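Ferulic acid esterase, AmCE1/Fae1A (Anaeromyces mucronatus, PDB 5CXX) probably hydrolyses feruloyl esters as a family CE1 ferulic acid esterase with an alpha/beta-hydrolase fold, and binds ferulic acid in its pocket. Local coordinates at residues K41-L46 against S71-D76; E93-L98 against P135-H140. All coordinates share one frame; numbering follows the deposited sequence.

Contact 1 of 2, residues K41-L46 against S71-D76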
ATOM      1  N   LYS A  41       4.988 -15.819  -4.586  1.00 18.07           N
ATOM      2  CA  LYS A  41       6.054 -15.318  -3.703  1.00 20.19           C
ATOM      3  C   LYS A  41       5.648 -14.013  -3.048  1.00 18.47           C
ATOM      4  O   LYS A  41       4.897 -13.221  -3.635  1.00 18.40           O
ATOM      5  CB  LYS A  41       7.332 -15.072  -4.494  1.00 22.26           C
ATOM      6  CG  LYS A  41       7.977 -16.485  -5.017  1.00 29.33           C
ATOM      7  CD  LYS A  41       9.307 -16.318  -5.732  1.00 44.73           C
ATOM      8  CE  LYS A  41      10.020 -17.665  -5.928  1.00 51.61           C
ATOM      9  NZ  LYS A  41       9.038 -18.741  -6.154  1.00 55.16           N
ATOM     10  N   MET A  42       6.158 -13.803  -1.829  1.00 19.34           N
ATOM     11  CA  MET A  42       6.024 -12.484  -1.171  1.00 16.63           C
ATOM     12  C   MET A  42       7.293 -12.293  -0.326  1.00 18.37           C
ATOM     13  O   MET A  42       7.901 -13.277   0.108  1.00 22.02           O
ATOM     14  CB  MET A  42       4.775 -12.363  -0.241  1.00 18.61           C
ATOM     15  CG  MET A  42       4.735 -13.463   0.836  1.00 18.95           C
ATOM     16  SD  MET A  42       3.089 -13.260   1.594  1.00 20.84           S
ATOM     17  CE  MET A  42       3.072 -14.677   2.740  1.00 22.08           C
ATOM     18  N   ASN A  43       7.680 -11.027  -0.072  1.00 17.21           N
ATOM     19  CA  ASN A  43       8.714 -10.791   0.932  1.00 17.06           C
ATOM     20  C   ASN A  43       8.077 -10.535   2.267  1.00 18.20           C
ATOM     21  O   ASN A  43       7.120  -9.749   2.396  1.00 18.46           O
ATOM     22  CB  ASN A  43       9.563  -9.596   0.562  1.00 17.20           C
ATOM     23  CG  ASN A  43      10.486  -9.916  -0.602  1.00 19.24           C
ATOM     24  OD1 ASN A  43      11.288 -10.845  -0.522  1.00 20.70           O
ATOM     25  ND2 ASN A  43      10.350  -9.177  -1.706  1.00 19.25           N
ATOM     26  N   VAL A  44       8.644 -11.181   3.270  1.00 17.85           N
ATOM     27  CA  VAL A  44       8.306 -10.874   4.650  1.00 18.12           C
ATOM     28  C   VAL A  44       9.518 -10.224   5.317  1.00 18.67           C
ATOM     29  O   VAL A  44      10.607 -10.802   5.332  1.00 19.62           O
ATOM     30  CB  VAL A  44       7.868 -12.141   5.409  1.00 19.45           C
ATOM     31  CG1 VAL A  44       7.577 -11.823   6.899  1.00 20.60           C
ATOM     32  CG2 VAL A  44       6.599 -12.709   4.751  1.00 20.67           C
ATOM     33  N   ILE A  45       9.282  -9.063   5.914  1.00 18.55           N
ATOM     34  CA  ILE A  45      10.344  -8.289   6.573  1.00 18.60           C
ATOM     35  C   ILE A  45       9.995  -8.216   8.068  1.00 19.36           C
ATOM     36  O   ILE A  45       9.112  -7.436   8.472  1.00 19.14           O
ATOM     37  CB  ILE A  45      10.439  -6.914   5.930  1.00 19.73           C
ATOM     38  CG1 ILE A  45      10.736  -7.015   4.413  1.00 20.79           C
ATOM     39  CG2 ILE A  45      11.494  -6.053   6.705  1.00 21.72           C
ATOM     40  CD1 ILE A  45      10.211  -5.714   3.653  1.00 21.52           C
ATOM     41  N   LEU A  46      10.637  -9.066   8.854  1.00 20.70           N
ATOM     42  CA  LEU A  46      10.418  -9.061  10.307  1.00 21.37           C
ATOM     43  C   LEU A  46      11.177  -7.924  10.955  1.00 21.75           C
ATOM     44  O   LEU A  46      12.232  -7.558  10.485  1.00 24.93           O
ATOM     45  CB  LEU A  46      10.858 -10.399  10.892  1.00 22.01           C
ATOM     46  CG  LEU A  46      10.055 -11.585  10.326  1.00 22.25           C
ATOM     47  CD1 LEU A  46      10.643 -12.925  10.820  1.00 25.05           C
ATOM     48  CD2 LEU A  46       8.489 -11.500  10.572  1.00 23.31           C
ATOM     49  N   SER A  71      10.009  -5.113  -5.983  1.00 17.49           N
ATOM     50  CA  SER A  71      10.135  -3.800  -6.548  1.00 18.82           C
ATOM     51  C   SER A  71      10.159  -2.675  -5.499  1.00 18.25           C
ATOM     52  O   SER A  71      10.898  -1.705  -5.693  1.00 19.38           O
ATOM     53  CB  SER A  71       8.946  -3.561  -7.531  1.00 18.28           C
ATOM     54  OG  SER A  71       9.085  -4.504  -8.591  1.00 19.23           O
ATOM     55  N   MET A  72       9.444  -2.842  -4.386  1.00 17.15           N
ATOM     56  CA  MET A  72       9.481  -1.758  -3.390  1.00 17.17           C
ATOM     57  C   MET A  72      10.783  -1.776  -2.567  1.00 18.28           C
ATOM     58  O   MET A  72      10.983  -0.880  -1.758  1.00 19.05           O
ATOM     59  CB  MET A  72       8.229  -1.831  -2.478  1.00 18.92           C
ATOM     60  CG  MET A  72       6.906  -1.628  -3.286  1.00 19.46           C
ATOM     61  SD  MET A  72       6.885  -0.279  -4.477  1.00 22.10           S
ATOM     62  CE  MET A  72       6.937   1.112  -3.409  1.00 23.05           C
ATOM     63  N   LEU A  73      11.684  -2.729  -2.870  1.00 17.97           N
ATOM     64  CA  LEU A  73      12.998  -2.735  -2.186  1.00 17.61           C
ATOM     65  C   LEU A  73      14.057  -2.053  -3.021  1.00 18.69           C
ATOM     66  O   LEU A  73      15.235  -1.971  -2.601  1.00 20.94           O
ATOM     67  CB  LEU A  73      13.454  -4.163  -1.848  1.00 19.12           C
ATOM     68  CG  LEU A  73      12.542  -4.893  -0.848  1.00 20.41           C
ATOM     69  CD1 LEU A  73      12.896  -6.387  -0.864  1.00 22.16           C
ATOM     70  CD2 LEU A  73      12.662  -4.250   0.599  1.00 22.45           C
ATOM     71  N   GLU A  74      13.695  -1.582  -4.230  1.00 18.26           N
ATOM     72  CA  GLU A  74      14.703  -0.971  -5.082  1.00 19.82           C
ATOM     73  C   GLU A  74      15.169   0.406  -4.666  1.00 19.56           C
ATOM     74  O   GLU A  74      16.130   0.919  -5.263  1.00 21.14           O
ATOM     75  CB  GLU A  74      14.193  -0.898  -6.547  1.00 18.17           C
ATOM     76  CG  GLU A  74      14.103  -2.262  -7.228  1.00 21.70           C
ATOM     77  CD  GLU A  74      15.438  -3.009  -7.369  1.00 27.93           C
ATOM     78  OE1 GLU A  74      16.550  -2.430  -7.236  1.00 27.50           O
ATOM     79  OE2 GLU A  74      15.370  -4.229  -7.679  1.00 34.25           O
ATOM     80  N   ASP A  75      14.533   1.011  -3.651  1.00 18.97           N
ATOM     81  CA  ASP A  75      15.010   2.232  -3.002  1.00 18.91           C
ATOM     82  C   ASP A  75      14.973   1.916  -1.504  1.00 19.29           C
ATOM     83  O   ASP A  75      14.042   1.224  -1.060  1.00 18.88           O
ATOM     84  CB  ASP A  75      14.072   3.436  -3.337  1.00 17.87           C
ATOM     85  CG  ASP A  75      14.376   4.656  -2.520  1.00 21.64           C
ATOM     86  OD1 ASP A  75      13.756   4.806  -1.463  1.00 21.05           O
ATOM     87  OD2 ASP A  75      15.191   5.489  -2.964  1.00 24.52           O
ATOM     88  N   ASP A  76      15.911   2.440  -0.742  1.00 19.44           N
ATOM     89  CA  ASP A  76      16.000   2.059   0.692  1.00 18.81           C
ATOM     90  C   ASP A  76      14.888   2.682   1.554  1.00 22.18           C
ATOM     91  O   ASP A  76      14.829   2.366   2.749  1.00 21.26           O
ATOM     92  CB  ASP A  76      17.378   2.463   1.247  1.00 19.48           C
ATOM     93  CG  ASP A  76      18.445   1.461   0.925  1.00 24.95           C
ATOM     94  OD1 ASP A  76      18.154   0.397   0.308  1.00 25.11           O
ATOM     95  OD2 ASP A  76      19.619   1.692   1.325  1.00 23.78           O
TER
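L73 reaches across to N43 and I45, two residues that lie on the same face of strand 38-45; one methyl meets the isoleucine, the other the asparagine amide. CD2 meets the tip of the isoleucine at 4.2 Å from I45 CD1, with the two side chains running past one another in opposite senses. The isoleucine is ready for this because its long branch sits beside the backbone N, anti to the carbonyl carbon (chi1 -59°), which carries CD1 out in front of the strand while CG2 stands anti to the backbone N.

The second leucine branch meets a polar group. L73 CD1 comes to 3.9 Å from N43 ND2, a van der Waals approach in which the leucine crosses the amide at a slant. The hydrogen-bonding work of that NH2 lies with the loop just ahead of residues 71-76: it donates to the carboxylate of D70 and, weakly, to the carbonyl of E69. A buried amide thus ties the strand to the loop by polar bonds, and L73 packs against the same nitrogen.

No backbone hydrogen bond joins the two segments, whose closest CA atoms, N43 and L73, are 9.6 Å apart. Within the loop, E74 N donates to S71 O at 3.2 Å, closing the short 3-10 turn that carries L73. Beyond it, the D75 side chain caps a backbone N just past the segment; its OD1 is hydrogen-bonded to S77 OG, while OD2 forms a salt bridge with R15.

The loop after strand 58-62 packs against one face of strand 38-45, which has strand 26-33 on one flank and strand 95-99 on the other. L73 also touches L98 of strand 95-99, so one leucine covers two neighbouring strands before helix 77-87 begins.

Contact 2 of 2, residues E93-L98 against P135-H140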
ATOM      1  N   GLU A  93       6.998  -0.807  16.274  1.00 25.21           N
ATOM      2  CA  GLU A  93       7.583  -2.014  15.646  1.00 23.64           C
ATOM      3  C   GLU A  93       6.552  -2.749  14.819  1.00 22.46           C
ATOM      4  O   GLU A  93       5.404  -2.864  15.222  1.00 23.65           O
ATOM      5  CB  GLU A  93       8.117  -2.985  16.705  1.00 27.64           C
ATOM      6  CG  GLU A  93       9.257  -2.460  17.493  1.00 35.78           C
ATOM      7  CD  GLU A  93       9.911  -3.565  18.303  1.00 41.50           C
ATOM      8  OE1 GLU A  93       9.182  -4.308  18.982  1.00 43.71           O
ATOM      9  OE2 GLU A  93      11.142  -3.695  18.245  1.00 48.56           O
ATOM     10  N   MET A  94       6.936  -3.214  13.641  1.00 20.73           N
ATOM     11  CA  MET A  94       5.935  -3.831  12.800  1.00 19.21           C
ATOM     12  C   MET A  94       6.581  -4.852  11.880  1.00 21.39           C
ATOM     13  O   MET A  94       7.778  -4.853  11.696  1.00 20.43           O
ATOM     14  CB  MET A  94       5.195  -2.756  11.915  1.00 21.45           C
ATOM     15  CG  MET A  94       6.187  -1.999  11.030  1.00 19.18           C
ATOM     16  SD  MET A  94       5.393  -0.669  10.062  1.00 20.70           S
ATOM     17  CE  MET A  94       5.123   0.483  11.396  1.00 19.81           C
ATOM     18  N   ILE A  95       5.728  -5.700  11.291  1.00 18.34           N
ATOM     19  CA  ILE A  95       6.112  -6.616  10.198  1.00 17.31           C
ATOM     20  C   ILE A  95       5.690  -5.979   8.872  1.00 19.76           C
ATOM     21  O   ILE A  95       4.561  -5.457   8.792  1.00 19.62           O
ATOM     22  CB  ILE A  95       5.388  -7.957  10.379  1.00 17.65           C
ATOM     23  CG1 ILE A  95       5.931  -8.694  11.660  1.00 19.30           C
ATOM     24  CG2 ILE A  95       5.572  -8.826   9.138  1.00 18.83           C
ATOM     25  CD1 ILE A  95       5.053  -9.893  12.013  1.00 22.78           C
ATOM     26  N   ILE A  96       6.559  -5.984   7.869  1.00 17.62           N
ATOM     27  CA  ILE A  96       6.210  -5.434   6.558  1.00 16.34           C
ATOM     28  C   ILE A  96       6.160  -6.599   5.563  1.00 15.42           C
ATOM     29  O   ILE A  96       7.085  -7.434   5.508  1.00 16.94           O
ATOM     30  CB  ILE A  96       7.290  -4.426   6.090  1.00 18.02           C
ATOM     31  CG1 ILE A  96       7.427  -3.249   7.089  1.00 21.01           C
ATOM     32  CG2 ILE A  96       6.916  -3.865   4.634  1.00 22.26           C
ATOM     33  CD1 ILE A  96       8.726  -2.484   6.729  1.00 24.87           C
ATOM     34  N   VAL A  97       5.060  -6.688   4.816  1.00 15.42           N
ATOM     35  CA  VAL A  97       4.899  -7.731   3.784  1.00 16.01           C
ATOM     36  C   VAL A  97       4.815  -7.068   2.416  1.00 16.41           C
ATOM     37  O   VAL A  97       4.018  -6.150   2.221  1.00 16.00           O
ATOM     38  CB  VAL A  97       3.633  -8.579   4.072  1.00 16.18           C
ATOM     39  CG1 VAL A  97       3.389  -9.650   2.934  1.00 17.60           C
ATOM     40  CG2 VAL A  97       3.747  -9.283   5.472  1.00 15.62           C
ATOM     41  N   LEU A  98       5.632  -7.537   1.481  1.00 16.63           N
ATOM     42  CA  LEU A  98       5.597  -7.038   0.074  1.00 15.64           C
ATOM     43  C   LEU A  98       5.071  -8.175  -0.795  1.00 15.36           C
ATOM     44  O   LEU A  98       5.812  -9.115  -1.159  1.00 16.30           O
ATOM     45  CB  LEU A  98       6.977  -6.617  -0.428  1.00 16.92           C
ATOM     46  CG  LEU A  98       7.791  -5.714   0.499  1.00 19.65           C
ATOM     47  CD1 LEU A  98       9.127  -5.338  -0.196  1.00 19.57           C
ATOM     48  CD2 LEU A  98       6.957  -4.465   0.866  1.00 19.48           C
ATOM     49  N   PRO A 135      -4.392 -15.188   6.095  1.00 19.15           N
ATOM     50  CA  PRO A 135      -4.323 -16.422   6.907  1.00 22.17           C
ATOM     51  C   PRO A 135      -2.895 -16.997   6.983  1.00 20.99           C
ATOM     52  O   PRO A 135      -2.494 -17.529   8.020  1.00 23.37           O
ATOM     53  CB  PRO A 135      -5.268 -17.391   6.166  1.00 23.94           C
ATOM     54  CG  PRO A 135      -6.257 -16.455   5.450  1.00 24.36           C
ATOM     55  CD  PRO A 135      -5.463 -15.256   5.062  1.00 20.90           C
ATOM     56  N   TYR A 136      -2.119 -16.902   5.902  1.00 20.10           N
ATOM     57  CA  TYR A 136      -0.743 -17.409   5.968  1.00 22.33           C
ATOM     58  C   TYR A 136       0.039 -16.695   7.079  1.00 21.13           C
ATOM     59  O   TYR A 136       0.742 -17.299   7.877  1.00 20.73           O
ATOM     60  CB  TYR A 136      -0.077 -17.188   4.611  1.00 21.80           C
ATOM     61  CG  TYR A 136       1.303 -17.827   4.565  1.00 21.13           C
ATOM     62  CD1 TYR A 136       2.419 -17.137   5.064  1.00 22.77           C
ATOM     63  CD2 TYR A 136       1.488 -19.105   4.005  1.00 20.56           C
ATOM     64  CE1 TYR A 136       3.707 -17.749   5.059  1.00 21.78           C
ATOM     65  CE2 TYR A 136       2.740 -19.691   3.982  1.00 21.57           C
ATOM     66  CZ  TYR A 136       3.831 -19.019   4.532  1.00 23.83           C
ATOM     67  OH  TYR A 136       5.069 -19.651   4.512  1.00 25.61           O
ATOM     68  N   MET A 137      -0.076 -15.368   7.089  1.00 20.28           N
ATOM     69  CA  MET A 137       0.669 -14.583   8.086  1.00 20.62           C
ATOM     70  C   MET A 137       0.254 -14.961   9.479  1.00 23.54           C
ATOM     71  O   MET A 137       1.123 -15.071  10.356  1.00 23.41           O
ATOM     72  CB  MET A 137       0.439 -13.065   7.872  1.00 18.30           C
ATOM     73  CG  MET A 137       1.075 -12.540   6.564  1.00 20.39           C
ATOM     74  SD  MET A 137       2.867 -12.894   6.409  1.00 20.27           S
ATOM     75  CE  MET A 137       3.506 -11.926   7.831  1.00 21.32           C
ATOM     76  N   GLU A 138      -1.057 -15.153   9.682  1.00 21.06           N
ATOM     77  CA  GLU A 138      -1.557 -15.532  11.049  1.00 22.40           C
ATOM     78  C   GLU A 138      -1.032 -16.902  11.476  1.00 24.63           C
ATOM     79  O   GLU A 138      -0.696 -17.150  12.654  1.00 27.17           O
ATOM     80  CB  GLU A 138      -3.092 -15.505  11.092  1.00 22.35           C
ATOM     81  CG  GLU A 138      -3.546 -15.568  12.590  1.00 29.43           C
ATOM     82  CD  GLU A 138      -5.043 -15.422  12.819  1.00 43.30           C
ATOM     83  OE1 GLU A 138      -5.768 -15.059  11.873  1.00 39.52           O
ATOM     84  OE2 GLU A 138      -5.485 -15.667  13.984  1.00 43.57           O
ATOM     85  N   GLU A 139      -0.909 -17.807  10.514  1.00 22.23           N
ATOM     86  CA  GLU A 139      -0.452 -19.167  10.835  1.00 24.41           C
ATOM     87  C   GLU A 139       1.047 -19.252  11.080  1.00 26.37           C
ATOM     88  O   GLU A 139       1.497 -20.123  11.852  1.00 32.34           O
ATOM     89  CB  GLU A 139      -0.858 -20.083   9.674  1.00 26.78           C
ATOM     90  CG  GLU A 139      -0.404 -21.565   9.761  1.00 49.56           C
ATOM     91  CD  GLU A 139      -1.062 -22.342  10.915  1.00 60.37           C
ATOM     92  OE1 GLU A 139      -2.309 -22.288  11.053  1.00 63.58           O
ATOM     93  OE2 GLU A 139      -0.337 -23.051  11.657  1.00 65.70           O
ATOM     94  N   HIS A 140       1.842 -18.395  10.434  1.00 23.25           N
ATOM     95  CA  HIS A 140       3.292 -18.604  10.378  1.00 22.94           C
ATOM     96  C   HIS A 140       4.105 -17.592  11.162  1.00 25.35           C
ATOM     97  O   HIS A 140       5.298 -17.839  11.380  1.00 26.68           O
ATOM     98  CB  HIS A 140       3.785 -18.598   8.927  1.00 26.23           C
ATOM     99  CG  HIS A 140       3.292 -19.774   8.150  1.00 28.49           C
ATOM    100  ND1 HIS A 140       3.906 -21.012   8.206  1.00 38.76           N
ATOM    101  CD2 HIS A 140       2.192 -19.937   7.380  1.00 24.73           C
ATOM    102  CE1 HIS A 140       3.239 -21.865   7.450  1.00 35.19           C
ATOM    103  NE2 HIS A 140       2.206 -21.240   6.929  1.00 30.01           N
TER
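M137 packs against I95 and V97, two residues of strand 95-99 whose side chains project on the same face of the sheet, and it is the one residue of 135-140 to bridge the gap from the helix. CB leaves the helix in the direction of the strand, and CG lies beside the backbone N, anti to the carbonyl carbon (chi1 -68°). At CG the nearest strand atom, V97 CG2, is still 4.4 Å away.

The methionine then bends twice, at chi2 (-55°) and again at chi3 (-63°), curling instead of extending. The sulfur is the first atom to settle against the strand, with SD 3.8 Å from V97 CG2. The terminal methyl makes the closest approach: M137 CE lies 3.6 Å from V97 CG2, and the same methyl is 3.9 Å from I95 CG2. A single methyl therefore bridges two residues that are two apart along the strand, each offering its CG2 branch.

The side chains of I95 and V97 each slide past that of M137 in opposite directions, so the contact is made alongside. It is wholly apolar and buried, with no hydrogen bond across it and 108 Å² of surface buried between the two segments; the nearest CA atoms, those of V97 and M137, remain 9.1 Å apart.

Within the helix, H140 lies one turn after Y136 and covers its ring, with H140 CD2 3.2 Å above the ring plane of Y136, over its centre.

Helix 125-140 covers one face of the central sheet here. M137 also touches M42 and V44 of strand 38-45 and Y60 of strand 58-62, the two neighbours of strand 95-99, so its side chain sits over three adjacent strands of the alpha/beta-hydrolase core.

In the fold
Contacts 1 and 2, with centres about 13 Å apart, cover opposite faces of one sheet, where strands 38-45 and 95-99 run antiparallel side by side. Backbone bonds unite them: I45 N to I96 O and N43 O to L98 N, both 2.8 Å. Packing crosses between them on each face: L73 CG of contact 1 meets L98 CD1 at 3.5 Å, while on the helix side M42 CE touches Y136 CD1 at 3.4 Å. The probable nucleophile elbow, a GxSxG pattern, follows strand 150-155, two places along the sheet from 95-99, and ferulic acid is bound in the esterase's pocket. Both contacts pack the flank of the central sheet that ends in strand 26-33.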